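Local coordinates for Old Yellow Enzyme (Pichia, PDB 6AGZ), which probably catalyses the asymmetric reduction of enone compounds, using a flavin mononucleotide bound in its TIM barrel, at residues E67-A72 with I107-W112; A171-I176 with E229-D234; D182-H187 with D234-R239. All blocks are in the same frame, centred on the assembly; numbering follows the deposited sequence.

Contact 1: E67-A72 with I107-W112; sequences EATFGA and ISMQLW. With FMN (flavin mononucleotide), chain C.
Ala68 lays its methyl group over one face of the Trp112 indole, with CB 3.5 Å from the centroid of the five-membered ring in a CH-pi contact 26° off the ring normal. The methyl is lodged tightly, because the same CB is also 3.1 Å from Gln110 OE1 and 3.2 Å from the flavin O4. Trp112 and Phe70 lie side by side and point the same way. Their rings are nearly parallel, at 13°, but displaced so that little of one lies over the other; Phe70 CE1 approaches Trp112 CE3 to 3.4 Å.

Thr69 provides the backbone link between the strands. Its N donates to the carbonyl O of Gln110, and its own O receives the Trp112 N at 2.6 Å, which joins strands 63-70 and 106-112 in parallel. The side chain turns to the other face of the sheet, where OG1 donates to Glu67 O and lies 3.6 Å from the methyl CE of Met109, whose chain crosses it at about a right angle. The strands belong to a beta-alpha-beta unit of the TIM barrel, with helix 87-102 as the crossover.

Extended from the strand toward the cofactor, Gln110 presents both ends of its amide to the flavin: OE1 accepts from N3 at 2.9 Å, while NE2 donates to O2 at 2.9 Å. A weak bond from NE2 to Glu185 OE2 is consistent with the same amide orientation. The paired bonds match the donor and acceptor of the pyrimidine edge and so would discriminate against a flipped amide.

Contact 2: A171-I176 with E229-D234; sequences AAKNAI and EAVGAD
Val231 and Ile176 meet because each swings a gamma carbon anti to its own carbonyl carbon, CG1 of Val231 at chi1 -59° and CG1 of Ile176 at chi1 -63°. The two branched side chains cross obliquely. Val231 CG1 lies 3.9 Å from Ile176 CB and equally close to its CG1, while Val231 CB faces Ile176 CG2 at 4.1 Å. The same Val231 methyl continues along the helix to Ala172, where it approaches the carbonyl O to 3.9 Å. That oxygen already accepts the backbone N-H of Ile176, so the methyl rests against an engaged carbonyl of the helix.

Farther out, Ala230 CB touches the aliphatic CG of Lys173 at 4.2 Å. The lysine chain bends at its last two torsions, and its NZ is hydrogen-bonded to Gln177 OE1, one turn on in its own helix. No hydrogen bond joins the two segments, and they bury a modest 187 Å² in van der Waals contact.

In the TIM barrel these are two neighbouring helices of the outer layer: helix 158-179 leads into strand 183-187, and helix 218-231 leads from that strand toward strand 236-240. Ala172 also packs on Val227, one turn before Val231, which extends the contact along the second helix.

Past Val231 the helix ends at Gly232, whose phi of 95° takes the chain out of helical geometry; a side chain here would collide with the carbonyl O of Val231. The chain then runs through a short 3-10 segment, in which the carboxylate of Asp234 forms a salt bridge with Lys22. On the barrel side, Ile176 reaches the loop before strand 236-240 by touching His235.

Contact 3: D182-H187 with D234-R239; sequences DMVEVH and DHVAVR. With FMN (flavin mononucleotide), chain C.
Glu185 and Ala237 sit opposite each other in the tight middle of two parallel strands, their CB atoms 4.1 Å apart. The axes of strand segments 183-187 and 236-239 approach to 4.1 Å at 28°, and alternating backbone bonds join them. Among these, Val186 N donates to Ala237 O almost straight, at 174°. On the valine face, Val186 CB meets Val238 CG2 at 4.1 Å.

The other face carries the polar side chains. The Glu185 side chain passes slantwise by Arg239, OE2 lying 3.4 Å from the arginine CB. From NE the same oxygen is 4.5 Å away and well out of the guanidinium plane, so only the charges would be felt. Arg239 grips the flavin mononucleotide: NH1 donates to O2 at 2.8 Å and to the ribityl O2', and NH2 bonds weakly to O3'. An alanine here would probably leave the flavin O2 and O2' without these donors and Glu185 without its nearby positive charge. The same O2 stands 3.4 Å above one face of the His187 ring, displaced toward its rim.

The end of the strands at Asp182 and His235 is the side partly open to solvent. There the His235 ring brings ND1 to Asp182 O at 2.9 Å, with the oxygen 18° out of the ring plane, while the Asp182 carboxylate leads away to His101.

Strand 106-112 continues the barrel beyond strand 183-187, and helix 218-231 covers the valine face, Val184 and Val236 both on Val227 and Val186 on Ile224. On the inner face, Glu185 bonds to Tyr281 of strand 281-285, the barrel neighbour of strand 236-240.

Overall arrangement
Contacts 1 and 3 lie in the buried barrel wall, whereas contact 2 joins two helices of the outer layer, nearer the surface. The two strand contacts belong to one sheet, since strand 106-112 adjoins strand 183-187, and both deliver side chains to the same flavin from its pyrimidine side. Their chemistry combines backbone hydrogen bonds with polar groups turned to the cofactor; contact 2 relies on apolar packing alone. It nevertheless leans on both others: Ala171 packs against Leu111 of contact 1, and Ile176 CD1 and Val231 CG2 reach the strands of contact 3. Contacts 2 and 3 also share Asp234, where the second helix gives way to its strand.

Contact 1: E67-A72 with I107-W112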
loop_
_atom_site.group_PDB
_atom_site.type_symbol
_atom_site.label_atom_id
_atom_site.label_comp_id
_atom_site.label_asym_id
_atom_site.label_seq_id
_atom_site.Cartn_x
_atom_site.Cartn_y
_atom_site.Cartn_z
ATOM N N GLU A 67 26.554 13.485 -1.548
ATOM C CA GLU A 67 26.860 12.076 -1.367
ATOM C C GLU A 67 26.521 11.647 0.054
ATOM O O GLU A 67 26.628 12.430 1.003
ATOM C CB GLU A 67 28.341 11.839 -1.648
ATOM C CG GLU A 67 29.227 12.781 -0.845
ATOM C CD GLU A 67 30.564 13.045 -1.498
ATOM O OE1 GLU A 67 31.509 12.266 -1.255
ATOM O OE2 GLU A 67 30.667 14.033 -2.257
ATOM N N ALA A 68 26.090 10.396 0.196
ATOM C CA ALA A 68 25.741 9.870 1.508
ATOM C C ALA A 68 26.916 10.010 2.468
ATOM O O ALA A 68 28.022 9.538 2.191
ATOM C CB ALA A 68 25.315 8.410 1.385
ATOM N N THR A 69 26.669 10.666 3.599
ATOM C CA THR A 69 27.719 11.104 4.509
ATOM C C THR A 69 27.552 10.423 5.859
ATOM O O THR A 69 26.460 10.441 6.437
ATOM C CB THR A 69 27.684 12.628 4.674
ATOM O OG1 THR A 69 27.993 13.255 3.421
ATOM C CG2 THR A 69 28.681 13.083 5.722
ATOM N N PHE A 70 28.636 9.828 6.356
ATOM C CA PHE A 70 28.608 9.178 7.660
ATOM C C PHE A 70 28.349 10.201 8.760
ATOM O O PHE A 70 28.996 11.251 8.814
ATOM C CB PHE A 70 29.934 8.458 7.920
ATOM C CG PHE A 70 30.304 7.455 6.863
ATOM C CD1 PHE A 70 29.349 6.611 6.320
ATOM C CD2 PHE A 70 31.612 7.357 6.412
ATOM C CE1 PHE A 70 29.691 5.689 5.348
ATOM C CE2 PHE A 70 31.959 6.439 5.439
ATOM C CZ PHE A 70 30.999 5.603 4.906
ATOM N N GLY A 71 27.396 9.889 9.641
ATOM C CA GLY A 71 27.133 10.762 10.771
ATOM C C GLY A 71 28.160 10.642 11.875
ATOM O O GLY A 71 28.376 11.596 12.630
ATOM N N ALA A 72 28.806 9.488 11.982
ATOM C CA ALA A 72 29.806 9.230 13.009
ATOM C C ALA A 72 30.695 8.097 12.518
ATOM O O ALA A 72 30.360 7.420 11.539
ATOM C CB ALA A 72 29.145 8.876 14.354
ATOM N N ILE A 107 21.339 23.164 -1.019
ATOM C CA ILE A 107 21.965 21.862 -0.820
ATOM C C ILE A 107 21.414 21.196 0.436
ATOM O O ILE A 107 21.196 21.848 1.463
ATOM C CB ILE A 107 23.503 21.988 -0.762
ATOM C CG1 ILE A 107 24.159 20.607 -0.724
ATOM C CG2 ILE A 107 23.942 22.847 0.420
ATOM C CD1 ILE A 107 25.645 20.641 -1.004
ATOM N N SER A 108 21.174 19.891 0.333
ATOM C CA SER A 108 20.811 19.038 1.453
ATOM C C SER A 108 21.875 17.961 1.614
ATOM O O SER A 108 22.458 17.497 0.631
ATOM C CB SER A 108 19.437 18.387 1.234
ATOM O OG SER A 108 19.206 17.340 2.161
ATOM N N MET A 109 22.139 17.572 2.857
ATOM C CA MET A 109 23.097 16.512 3.147
ATOM C C MET A 109 22.349 15.238 3.518
ATOM O O MET A 109 21.512 15.249 4.427
ATOM C CB MET A 109 24.053 16.905 4.271
ATOM C CG MET A 109 24.799 15.706 4.851
ATOM S SD MET A 109 26.153 16.105 5.970
ATOM C CE MET A 109 27.442 16.549 4.811
ATOM N N GLN A 110 22.654 14.148 2.820
ATOM C CA GLN A 110 22.122 12.840 3.169
ATOM C C GLN A 110 23.042 12.184 4.191
ATOM O O GLN A 110 24.263 12.158 4.008
ATOM C CB GLN A 110 21.982 11.952 1.932
ATOM C CG GLN A 110 21.218 10.664 2.201
ATOM C CD GLN A 110 21.357 9.652 1.081
ATOM O OE1 GLN A 110 22.461 9.368 0.621
ATOM N NE2 GLN A 110 20.233 9.100 0.637
ATOM N N LEU A 111 22.455 11.662 5.265
ATOM C CA LEU A 111 23.207 11.006 6.327
ATOM C C LEU A 111 23.214 9.500 6.102
ATOM O O LEU A 111 22.156 8.890 5.913
ATOM C CB LEU A 111 22.618 11.332 7.699
ATOM C CG LEU A 111 22.772 12.775 8.180
ATOM C CD1 LEU A 111 22.267 12.914 9.611
ATOM C CD2 LEU A 111 24.217 13.239 8.063
ATOM N N TRP A 112 24.402 8.906 6.145
ATOM C CA TRP A 112 24.602 7.500 5.827
ATOM C C TRP A 112 24.864 6.700 7.096
ATOM O O TRP A 112 25.507 7.189 8.030
ATOM C CB TRP A 112 25.779 7.330 4.862
ATOM C CG TRP A 112 25.630 6.208 3.876
ATOM C CD1 TRP A 112 24.559 5.375 3.727
ATOM C CD2 TRP A 112 26.590 5.807 2.892
ATOM N NE1 TRP A 112 24.794 4.480 2.709
ATOM C CE2 TRP A 112 26.032 4.727 2.178
ATOM C CE3 TRP A 112 27.862 6.265 2.536
ATOM C CZ2 TRP A 112 26.709 4.092 1.141
ATOM C CZ3 TRP A 112 28.531 5.633 1.506
ATOM C CH2 TRP A 112 27.954 4.559 0.821
HETATM N N1 FMN C . 21.595 6.954 -3.613
HETATM C C2 FMN C . 21.593 7.295 -2.273
HETATM O O2 FMN C . 20.528 7.399 -1.666
HETATM N N3 FMN C . 22.783 7.518 -1.611
HETATM C C4 FMN C . 23.978 7.402 -2.288
HETATM O O4 FMN C . 25.043 7.600 -1.706
HETATM C C4A FMN C . 23.981 7.060 -3.634
HETATM N N5 FMN C . 25.175 6.944 -4.307
HETATM C C5A FMN C . 25.187 6.608 -5.643
HETATM C C6 FMN C . 26.397 6.494 -6.314
HETATM C C7 FMN C . 26.418 6.154 -7.660
HETATM C C7M FMN C . 27.725 6.034 -8.383
HETATM C C8 FMN C . 25.228 5.927 -8.337
HETATM C C8M FMN C . 25.248 5.560 -9.791
HETATM C C9 FMN C . 24.018 6.039 -7.665
HETATM C C9A FMN C . 23.992 6.382 -6.316
HETATM N N10 FMN C . 22.789 6.494 -5.641
HETATM C C10 FMN C . 22.784 6.833 -4.300
HETATM C "C1'" FMN C . 21.493 6.263 -6.365
HETATM C "C2'" FMN C . 21.104 7.577 -7.048
HETATM O "O2'" FMN C . 20.901 8.569 -6.065
HETATM C "C3'" FMN C . 19.861 7.456 -7.929
HETATM O "O3'" FMN C . 18.739 7.129 -7.140
HETATM C "C4'" FMN C . 20.060 6.407 -9.019
HETATM O "O4'" FMN C . 21.310 6.604 -9.642
HETATM C "C5'" FMN C . 18.971 6.480 -10.080
HETATM O "O5'" FMN C . 18.910 7.787 -10.606
HETATM P P FMN C . 19.415 8.079 -12.106
HETATM O O1P FMN C . 18.728 7.123 -13.052
HETATM O O2P FMN C . 19.076 9.498 -12.494
HETATM O O3P FMN C . 20.910 7.883 -12.169
#

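Contact 2: A171-I176 with E229-D234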
loop_
_atom_site.group_PDB
_atom_site.type_symbol
_atom_site.label_atom_id
_atom_site.label_comp_id
_atom_site.label_asym_id
_atom_site.label_seq_id
_atom_site.Cartn_x
_atom_site.Cartn_y
_atom_site.Cartn_z
ATOM N N ALA A 171 24.824 14.637 14.182
ATOM C CA ALA A 171 25.179 14.875 12.786
ATOM C C ALA A 171 24.208 15.846 12.126
ATOM O O ALA A 171 24.620 16.701 11.332
ATOM C CB ALA A 171 25.219 13.553 12.021
ATOM N N ALA A 172 22.915 15.730 12.442
ATOM C CA ALA A 172 21.935 16.656 11.885
ATOM C C ALA A 172 22.191 18.082 12.360
ATOM O O ALA A 172 22.081 19.034 11.578
ATOM C CB ALA A 172 20.521 16.210 12.253
ATOM N N LYS A 173 22.533 18.247 13.641
ATOM C CA LYS A 173 22.846 19.580 14.150
ATOM C C LYS A 173 24.105 20.138 13.499
ATOM O O LYS A 173 24.154 21.325 13.150
ATOM C CB LYS A 173 22.994 19.540 15.671
ATOM C CG LYS A 173 21.679 19.366 16.415
ATOM C CD LYS A 173 21.909 19.072 17.888
ATOM C CE LYS A 173 22.588 20.235 18.595
ATOM N NZ LYS A 173 21.724 21.448 18.640
ATOM N N ASN A 174 25.135 19.303 13.328
ATOM C CA ASN A 174 26.342 19.753 12.640
ATOM C C ASN A 174 26.035 20.194 11.215
ATOM O O ASN A 174 26.546 21.220 10.750
ATOM C CB ASN A 174 27.395 18.644 12.633
ATOM C CG ASN A 174 27.985 18.388 14.003
ATOM O OD1 ASN A 174 27.847 19.203 14.914
ATOM N ND2 ASN A 174 28.655 17.252 14.154
ATOM N N ALA A 175 25.201 19.432 10.506
ATOM C CA ALA A 175 24.889 19.762 9.120
ATOM C C ALA A 175 24.083 21.051 9.026
ATOM O O ALA A 175 24.466 21.991 8.318
ATOM C CB ALA A 175 24.135 18.602 8.465
ATOM N N ILE A 176 22.959 21.117 9.742
ATOM C CA ILE A 176 22.042 22.243 9.591
ATOM C C ILE A 176 22.622 23.504 10.220
ATOM O O ILE A 176 22.713 24.554 9.574
ATOM C CB ILE A 176 20.668 21.898 10.194
ATOM C CG1 ILE A 176 20.033 20.730 9.436
ATOM C CG2 ILE A 176 19.756 23.116 10.174
ATOM C CD1 ILE A 176 19.822 21.007 7.964
ATOM N N GLU A 229 12.833 17.343 16.148
ATOM C CA GLU A 229 12.938 18.155 17.356
ATOM C C GLU A 229 14.234 18.956 17.375
ATOM O O GLU A 229 14.269 20.071 17.909
ATOM C CB GLU A 229 12.833 17.266 18.596
ATOM C CG GLU A 229 13.117 17.982 19.909
ATOM C CD GLU A 229 12.711 17.166 21.120
ATOM O OE1 GLU A 229 11.778 17.588 21.834
ATOM O OE2 GLU A 229 13.321 16.101 21.355
ATOM N N ALA A 230 15.300 18.423 16.773
ATOM C CA ALA A 230 16.586 19.112 16.806
ATOM C C ALA A 230 16.605 20.310 15.861
ATOM O O ALA A 230 16.957 21.425 16.267
ATOM C CB ALA A 230 17.711 18.136 16.460
ATOM N N VAL A 231 16.230 20.106 14.599
ATOM C CA VAL A 231 16.437 21.111 13.562
ATOM C C VAL A 231 15.149 21.578 12.900
ATOM O O VAL A 231 15.201 22.508 12.081
ATOM C CB VAL A 231 17.424 20.612 12.485
ATOM C CG1 VAL A 231 18.764 20.260 13.112
ATOM C CG2 VAL A 231 16.842 19.416 11.747
ATOM N N GLY A 232 14.001 20.983 13.208
ATOM C CA GLY A 232 12.766 21.392 12.566
ATOM C C GLY A 232 12.411 20.539 11.365
ATOM O O GLY A 232 13.294 20.126 10.609
ATOM N N ALA A 233 11.114 20.279 11.175
ATOM C CA ALA A 233 10.684 19.338 10.143
ATOM C C ALA A 233 11.035 19.831 8.744
ATOM O O ALA A 233 11.375 19.030 7.864
ATOM C CB ALA A 233 9.183 19.085 10.259
ATOM N N ASP A 234 10.962 21.144 8.513
ATOM C CA ASP A 234 11.248 21.677 7.184
ATOM C C ASP A 234 12.723 21.590 6.808
ATOM O O ASP A 234 13.075 21.959 5.682
ATOM C CB ASP A 234 10.766 23.125 7.080
ATOM C CG ASP A 234 10.944 23.895 8.371
ATOM O OD1 ASP A 234 11.854 23.552 9.154
ATOM O OD2 ASP A 234 10.167 24.844 8.605
#

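Contact 3: D182-H187 with D234-R239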
loop_
_atom_site.group_PDB
_atom_site.type_symbol
_atom_site.label_atom_id
_atom_site.label_comp_id
_atom_site.label_asym_id
_atom_site.label_seq_id
_atom_site.Cartn_x
_atom_site.Cartn_y
_atom_site.Cartn_z
ATOM N N ASP A 182 20.663 23.243 3.901
ATOM C CA ASP A 182 19.251 23.608 3.916
ATOM C C ASP A 182 18.389 22.486 4.480
ATOM O O ASP A 182 17.398 22.750 5.171
ATOM C CB ASP A 182 18.787 23.985 2.508
ATOM C CG ASP A 182 19.540 25.175 1.946
ATOM O OD1 ASP A 182 19.227 26.319 2.341
ATOM O OD2 ASP A 182 20.446 24.971 1.112
ATOM N N MET A 183 18.745 21.235 4.200
ATOM C CA MET A 183 18.051 20.089 4.764
ATOM C C MET A 183 19.069 19.042 5.180
ATOM O O MET A 183 20.256 19.124 4.851
ATOM C CB MET A 183 17.055 19.461 3.778
ATOM C CG MET A 183 15.958 20.381 3.298
ATOM S SD MET A 183 16.371 21.141 1.720
ATOM C CE MET A 183 14.832 21.975 1.340
ATOM N N VAL A 184 18.582 18.048 5.913
ATOM C CA VAL A 184 19.338 16.843 6.217
ATOM C C VAL A 184 18.451 15.656 5.860
ATOM O O VAL A 184 17.288 15.595 6.275
ATOM C CB VAL A 184 19.802 16.809 7.689
ATOM C CG1 VAL A 184 18.634 16.653 8.667
ATOM C CG2 VAL A 184 20.838 15.728 7.893
ATOM N N GLU A 185 18.970 14.754 5.035
ATOM C CA GLU A 185 18.183 13.661 4.478
ATOM C C GLU A 185 18.611 12.352 5.122
ATOM O O GLU A 185 19.787 11.978 5.060
ATOM C CB GLU A 185 18.331 13.584 2.959
ATOM C CG GLU A 185 17.644 12.370 2.349
ATOM C CD GLU A 185 17.772 12.317 0.842
ATOM O OE1 GLU A 185 17.773 13.392 0.206
ATOM O OE2 GLU A 185 17.876 11.201 0.293
ATOM N N VAL A 186 17.656 11.660 5.731
ATOM C CA VAL A 186 17.926 10.384 6.381
ATOM C C VAL A 186 17.894 9.291 5.319
ATOM O O VAL A 186 16.851 9.023 4.714
ATOM C CB VAL A 186 16.920 10.109 7.503
ATOM C CG1 VAL A 186 17.085 8.708 8.013
ATOM C CG2 VAL A 186 17.115 11.107 8.634
ATOM N N HIS A 187 19.048 8.673 5.074
ATOM C CA HIS A 187 19.156 7.557 4.140
ATOM C C HIS A 187 18.589 6.314 4.813
ATOM O O HIS A 187 19.181 5.783 5.758
ATOM C CB HIS A 187 20.610 7.350 3.725
ATOM C CG HIS A 187 20.791 6.422 2.563
ATOM N ND1 HIS A 187 19.813 5.541 2.150
ATOM C CD2 HIS A 187 21.840 6.238 1.726
ATOM C CE1 HIS A 187 20.253 4.855 1.110
ATOM N NE2 HIS A 187 21.479 5.260 0.832
ATOM N N ASP A 234 10.962 21.144 8.513
ATOM C CA ASP A 234 11.248 21.677 7.184
ATOM C C ASP A 234 12.723 21.590 6.808
ATOM O O ASP A 234 13.075 21.959 5.682
ATOM C CB ASP A 234 10.766 23.125 7.080
ATOM C CG ASP A 234 10.944 23.895 8.371
ATOM O OD1 ASP A 234 11.854 23.552 9.154
ATOM O OD2 ASP A 234 10.167 24.844 8.605
ATOM N N HIS A 235 13.587 21.115 7.707
ATOM C CA HIS A 235 14.989 20.864 7.401
ATOM C C HIS A 235 15.313 19.374 7.392
ATOM O O HIS A 235 16.488 18.998 7.451
ATOM C CB HIS A 235 15.892 21.590 8.401
ATOM C CG HIS A 235 15.686 23.073 8.443
ATOM N ND1 HIS A 235 16.339 23.939 7.591
ATOM C CD2 HIS A 235 14.911 23.844 9.241
ATOM C CE1 HIS A 235 15.970 25.179 7.860
ATOM N NE2 HIS A 235 15.103 25.149 8.857
ATOM N N VAL A 236 14.293 18.518 7.318
ATOM C CA VAL A 236 14.459 17.074 7.437
ATOM C C VAL A 236 13.832 16.396 6.225
ATOM O O VAL A 236 12.805 16.851 5.707
ATOM C CB VAL A 236 13.833 16.537 8.745
ATOM C CG1 VAL A 236 14.050 15.036 8.880
ATOM C CG2 VAL A 236 14.413 17.259 9.945
ATOM N N ALA A 237 14.457 15.310 5.774
ATOM C CA ALA A 237 13.941 14.495 4.686
ATOM C C ALA A 237 14.321 13.043 4.951
ATOM O O ALA A 237 14.971 12.723 5.949
ATOM C CB ALA A 237 14.475 14.977 3.336
ATOM N N VAL A 238 13.914 12.161 4.038
ATOM C CA VAL A 238 14.185 10.733 4.169
ATOM C C VAL A 238 14.090 10.112 2.784
ATOM O O VAL A 238 13.347 10.593 1.924
ATOM C CB VAL A 238 13.207 10.069 5.173
ATOM C CG1 VAL A 238 11.778 10.122 4.648
ATOM C CG2 VAL A 238 13.626 8.635 5.480
ATOM N N ARG A 239 14.858 9.048 2.562
ATOM C CA ARG A 239 14.787 8.296 1.316
ATOM C C ARG A 239 14.394 6.854 1.599
ATOM O O ARG A 239 14.894 6.236 2.545
ATOM C CB ARG A 239 16.112 8.332 0.552
ATOM C CG ARG A 239 16.007 7.702 -0.829
ATOM C CD ARG A 239 17.225 7.980 -1.685
ATOM N NE ARG A 239 16.837 8.332 -3.047
ATOM C CZ ARG A 239 17.678 8.393 -4.073
ATOM N NH1 ARG A 239 18.962 8.114 -3.899
ATOM N NH2 ARG A 239 17.234 8.725 -5.276
HETATM N N1 FMN C . 21.595 6.954 -3.613
HETATM C C2 FMN C . 21.593 7.295 -2.273
HETATM O O2 FMN C . 20.528 7.399 -1.666
HETATM N N3 FMN C . 22.783 7.518 -1.611
HETATM C C4 FMN C . 23.978 7.402 -2.288
HETATM O O4 FMN C . 25.043 7.600 -1.706
HETATM C C4A FMN C . 23.981 7.060 -3.634
HETATM N N5 FMN C . 25.175 6.944 -4.307
HETATM C C5A FMN C . 25.187 6.608 -5.643
HETATM C C6 FMN C . 26.397 6.494 -6.314
HETATM C C7 FMN C . 26.418 6.154 -7.660
HETATM C C7M FMN C . 27.725 6.034 -8.383
HETATM C C8 FMN C . 25.228 5.927 -8.337
HETATM C C8M FMN C . 25.248 5.560 -9.791
HETATM C C9 FMN C . 24.018 6.039 -7.665
HETATM C C9A FMN C . 23.992 6.382 -6.316
HETATM N N10 FMN C . 22.789 6.494 -5.641
HETATM C C10 FMN C . 22.784 6.833 -4.300
HETATM C "C1'" FMN C . 21.493 6.263 -6.365
HETATM C "C2'" FMN C . 21.104 7.577 -7.048
HETATM O "O2'" FMN C . 20.901 8.569 -6.065
HETATM C "C3'" FMN C . 19.861 7.456 -7.929
HETATM O "O3'" FMN C . 18.739 7.129 -7.140
HETATM C "C4'" FMN C . 20.060 6.407 -9.019
HETATM O "O4'" FMN C . 21.310 6.604 -9.642
HETATM C "C5'" FMN C . 18.971 6.480 -10.080
HETATM O "O5'" FMN C . 18.910 7.787 -10.606
HETATM P P FMN C . 19.415 8.079 -12.106
HETATM O O1P FMN C . 18.728 7.123 -13.052
HETATM O O2P FMN C . 19.076 9.498 -12.494
HETATM O O3P FMN C . 20.910 7.883 -12.169
#